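Local coordinates for protein chemotactic transducer PctC (Pseudomonas aeruginosa, PDB 5LTV) that is a chemotactic transducer that probably senses amino acids and related compounds, and binds gamma-aminobutyric acid through its Cache-type ligand-binding domain, at residues A[144-149]-A[168-173]. Numbering follows the deposited sequence. Where two conformers were deposited one is given.
With ABU (gamma-amino-butanoic acid), chain H.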
ATOM      1  N   THR A 144       4.921   9.549  12.459  1.00 30.45           N
ATOM      2  CA  THR A 144       5.450  10.690  11.707  1.00 32.70           C
ATOM      3  C   THR A 144       4.391  11.655  11.189  1.00 32.23           C
ATOM      4  O   THR A 144       4.744  12.747  10.726  1.00 31.69           O
ATOM      5  CB  THR A 144       6.261  10.214  10.495  1.00 31.25           C
ATOM      6  OG1 THR A 144       5.354   9.669   9.531  1.00 31.46           O
ATOM      7  CG2 THR A 144       7.259   9.145  10.895  1.00 35.65           C
ATOM      8  N   GLY A 145       3.124  11.265  11.199  1.00 30.75           N
ATOM      9  CA  GLY A 145       2.074  12.022  10.568  1.00 31.53           C
ATOM     10  C   GLY A 145       2.037  11.949   9.059  1.00 32.24           C
ATOM     11  O   GLY A 145       1.146  12.548   8.458  1.00 32.22           O
ATOM     12  N   GLU A 146       2.970  11.253   8.421  1.00 31.19           N
ATOM     13  CA  GLU A 146       2.958  11.173   6.972  1.00 28.55           C
ATOM     14  C   GLU A 146       1.832  10.267   6.506  1.00 29.70           C
ATOM     15  O   GLU A 146       1.406   9.352   7.224  1.00 29.91           O
ATOM     16  CB  GLU A 146       4.291  10.637   6.452  1.00 29.04           C
ATOM     17  CG  GLU A 146       5.378  11.648   6.500  1.00 34.07           C
ATOM     18  CD  GLU A 146       6.751  10.999   6.468  1.00 41.66           C
ATOM     19  OE1 GLU A 146       6.969  10.029   7.242  1.00 40.69           O
ATOM     20  OE2 GLU A 146       7.602  11.442   5.647  1.00 43.66           O
ATOM     21  N   GLN A 147       1.380  10.506   5.264  1.00 31.84           N
ATOM     22  CA  GLN A 147       0.431   9.628   4.581  1.00 31.61           C
ATOM     23  C   GLN A 147       1.145   8.427   4.001  1.00 28.30           C
ATOM     24  O   GLN A 147       2.014   8.587   3.131  1.00 29.35           O
ATOM     25  CB  GLN A 147      -0.279  10.373   3.449  1.00 38.20           C
ATOM     26  CG  GLN A 147      -1.292  11.390   3.927  1.00 41.73           C
ATOM     27  CD  GLN A 147      -2.024  12.069   2.770  1.00 43.81           C
ATOM     28  OE1 GLN A 147      -1.504  12.193   1.665  1.00 48.72           O
ATOM     29  NE2 GLN A 147      -3.241  12.488   3.030  1.00 41.90           N
ATOM     30  N   ILE A 148       0.722   7.222   4.411  1.00 28.21           N
ATOM     31  CA  ILE A 148       1.348   5.968   3.994  1.00 27.15           C
ATOM     32  C   ILE A 148       0.300   4.921   3.618  1.00 31.36           C
ATOM     33  O   ILE A 148      -0.909   5.077   3.830  1.00 28.80           O
ATOM     34  CB  ILE A 148       2.264   5.400   5.093  1.00 27.72           C
ATOM     35  CG1 ILE A 148       1.437   5.069   6.344  1.00 31.23           C
ATOM     36  CG2 ILE A 148       3.413   6.392   5.400  1.00 21.18           C
ATOM     37  CD1 ILE A 148       2.186   4.253   7.421  1.00 29.67           C
ATOM     38  N   LEU A 149       0.783   3.830   3.046  1.00 30.56           N
ATOM     39  CA  LEU A 149      -0.016   2.625   2.962  1.00 27.87           C
ATOM     40  C   LEU A 149       0.888   1.464   3.363  1.00 27.09           C
ATOM     41  O   LEU A 149       2.121   1.556   3.298  1.00 23.89           O
ATOM     42  CB  LEU A 149      -0.663   2.443   1.553  1.00 30.04           C
ATOM     43  CG  LEU A 149       0.093   2.166   0.258  1.00 31.22           C
ATOM     44  CD1 LEU A 149       0.547   0.756   0.296  1.00 33.35           C
ATOM     45  CD2 LEU A 149      -0.746   2.386  -0.996  1.00 32.56           C
ATOM     46  N   ASP A 168       5.511  -0.457   5.346  1.00 26.58           N
ATOM     47  CA  ASP A 168       4.745   0.627   4.763  1.00 27.37           C
ATOM     48  C   ASP A 168       5.631   1.488   3.855  1.00 29.41           C
ATOM     49  O   ASP A 168       6.867   1.435   3.914  1.00 27.64           O
ATOM     50  CB  ASP A 168       4.049   1.470   5.832  1.00 28.54           C
ATOM     51  CG  ASP A 168       5.017   2.015   6.877  1.00 33.34           C
ATOM     52  OD1 ASP A 168       6.161   2.382   6.522  1.00 33.31           O
ATOM     53  OD2 ASP A 168       4.632   2.064   8.069  1.00 34.65           O
ATOM     54  N   MET A 169       4.970   2.280   3.007  1.00 27.43           N
ATOM     55  CA  MET A 169       5.633   3.164   2.073  1.00 31.86           C
ATOM     56  C   MET A 169       4.880   4.486   1.954  1.00 27.68           C
ATOM     57  O   MET A 169       3.653   4.517   2.011  1.00 28.26           O
ATOM     58  CB  MET A 169       5.772   2.469   0.711  1.00 32.03           C
ATOM     59  CG  MET A 169       4.539   1.850   0.239  1.00 36.87           C
ATOM     60  SD  MET A 169       4.870   0.194  -0.399  1.00 41.02           S
ATOM     61  CE  MET A 169       4.155  -0.823   0.903  1.00 38.03           C
ATOM     62  N   LYS A 170       5.638   5.569   1.814  0.57 28.62           N
ATOM     63  CA  LYS A 170       5.059   6.895   1.626  0.57 30.37           C
ATOM     64  C   LYS A 170       4.283   6.988   0.318  0.57 31.23           C
ATOM     65  O   LYS A 170       4.696   6.450  -0.717  0.57 32.07           O
ATOM     66  CB  LYS A 170       6.156   7.959   1.646  0.57 31.43           C
ATOM     67  CG  LYS A 170       6.806   8.139   3.010  0.57 34.48           C
ATOM     68  CD  LYS A 170       8.129   8.891   2.918  0.57 35.31           C
ATOM     69  CE  LYS A 170       7.990  10.122   2.068  0.57 37.72           C
ATOM     70  NZ  LYS A 170       9.330  10.719   1.750  0.57 39.47           N
ATOM     71  N   LEU A 171       3.144   7.680   0.376  1.00 32.78           N
ATOM     72  CA  LEU A 171       2.338   7.881  -0.820  1.00 35.98           C
ATOM     73  C   LEU A 171       3.084   8.660  -1.896  1.00 38.00           C
ATOM     74  O   LEU A 171       2.874   8.408  -3.085  1.00 36.40           O
ATOM     75  CB  LEU A 171       1.042   8.623  -0.471  1.00 37.05           C
ATOM     76  CG  LEU A 171      -0.014   7.969   0.402  1.00 39.14           C
ATOM     77  CD1 LEU A 171      -1.328   8.697   0.101  1.00 37.97           C
ATOM     78  CD2 LEU A 171      -0.139   6.450   0.179  1.00 39.26           C
ATOM     79  N   GLU A 172       3.951   9.614  -1.513  0.51 40.33           N
ATOM     80  CA  GLU A 172       4.659  10.379  -2.545  0.51 40.89           C
ATOM     81  C   GLU A 172       5.614   9.487  -3.334  0.51 39.56           C
ATOM     82  O   GLU A 172       5.805   9.703  -4.537  0.51 39.06           O
ATOM     83  CB  GLU A 172       5.393  11.596  -1.948  0.51 41.71           C
ATOM     84  CG  GLU A 172       6.664  11.328  -1.134  0.51 44.98           C
ATOM     85  CD  GLU A 172       7.396  12.624  -0.684  0.51 49.20           C
ATOM     86  OE1 GLU A 172       7.529  13.567  -1.499  0.51 50.51           O
ATOM     87  OE2 GLU A 172       7.844  12.701   0.487  0.51 48.50           O
ATOM     88  N   THR A 173       6.184   8.466  -2.690  1.00 36.66           N
ATOM     89  CA  THR A 173       6.995   7.493  -3.411  1.00 36.00           C
ATOM     90  C   THR A 173       6.191   6.787  -4.494  1.00 37.23           C
ATOM     91  O   THR A 173       6.662   6.614  -5.630  1.00 39.81           O
ATOM     92  CB  THR A 173       7.543   6.458  -2.430  1.00 41.46           C
ATOM     93  OG1 THR A 173       8.165   7.122  -1.326  1.00 42.50           O
ATOM     94  CG2 THR A 173       8.529   5.507  -3.136  1.00 40.73           C
TER
HETATM   95  N   ABU H 301       5.473   2.863  10.624  1.00 24.73           N
HETATM   96  CD  ABU H 301       4.100   3.327  10.966  1.00 30.77           C
HETATM   97  CB  ABU H 301       3.542   2.636  12.181  1.00 34.52           C
HETATM   98  CG  ABU H 301       2.169   2.026  11.954  1.00 34.34           C
HETATM   99  C   ABU H 301       0.911   2.728  12.433  1.00 34.99           C
HETATM  100  O   ABU H 301       0.619   3.842  11.929  1.00 31.59           O
HETATM  101  OXT ABU H 301       0.177   2.121  13.262  1.00 35.06           O
HETATM  102  O   HOH W   1      10.097  10.351   4.737  1.00 45.72           O
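The carboxylate of D168 comes up against the end of I148, whose methyl CD1 lies 3.3 Å from OD2. That same OD2 accepts a 2.8 Å hydrogen bond from the amino N of the bound gamma-aminobutyric acid and is also hydrogen-bonded to Y95 OH, while OD1 is hydrogen-bonded to S93 OG. Both oxygens of this buried group are therefore held. An aspartate suits the place because the ligand's ammonium group and the two hydroxyls would stabilise its charge; the isoleucine methyl merely borders the carboxylate. M169 is tied to L149 by two backbone bonds: M169 N gives to L149 O at 3.0 Å, and L149 N gives to M169 O. Both side chains share one sheet face, M169 packing on W52 and R56 of helix 34-68 and both residues against L174; the flexible methionine bends to bring CE 4.0 Å from L149 CD1. K170, the N-cap residue before helix 171-178, sends its long chain past E146 instead of pairing directly; in the conformer described, NZ shares a water with E146 OE2 and forms a salt bridge with E172 OE2. L171 begins the helix, yet its N still reaches Q147 O in a nearly straight bond (171°). Leucine's branched end suits this buried site, setting CD1 against Q147 CB and CD2 3.8 Å from I148 C. Strands 147-157 and 160-170 thus form an antiparallel beta hairpin in the ligand-binding one of two five-stranded, 2-1-5-4-3 sheets, a fold consistent with a double Cache (dCache) domain, with D168 lining its ligand pocket.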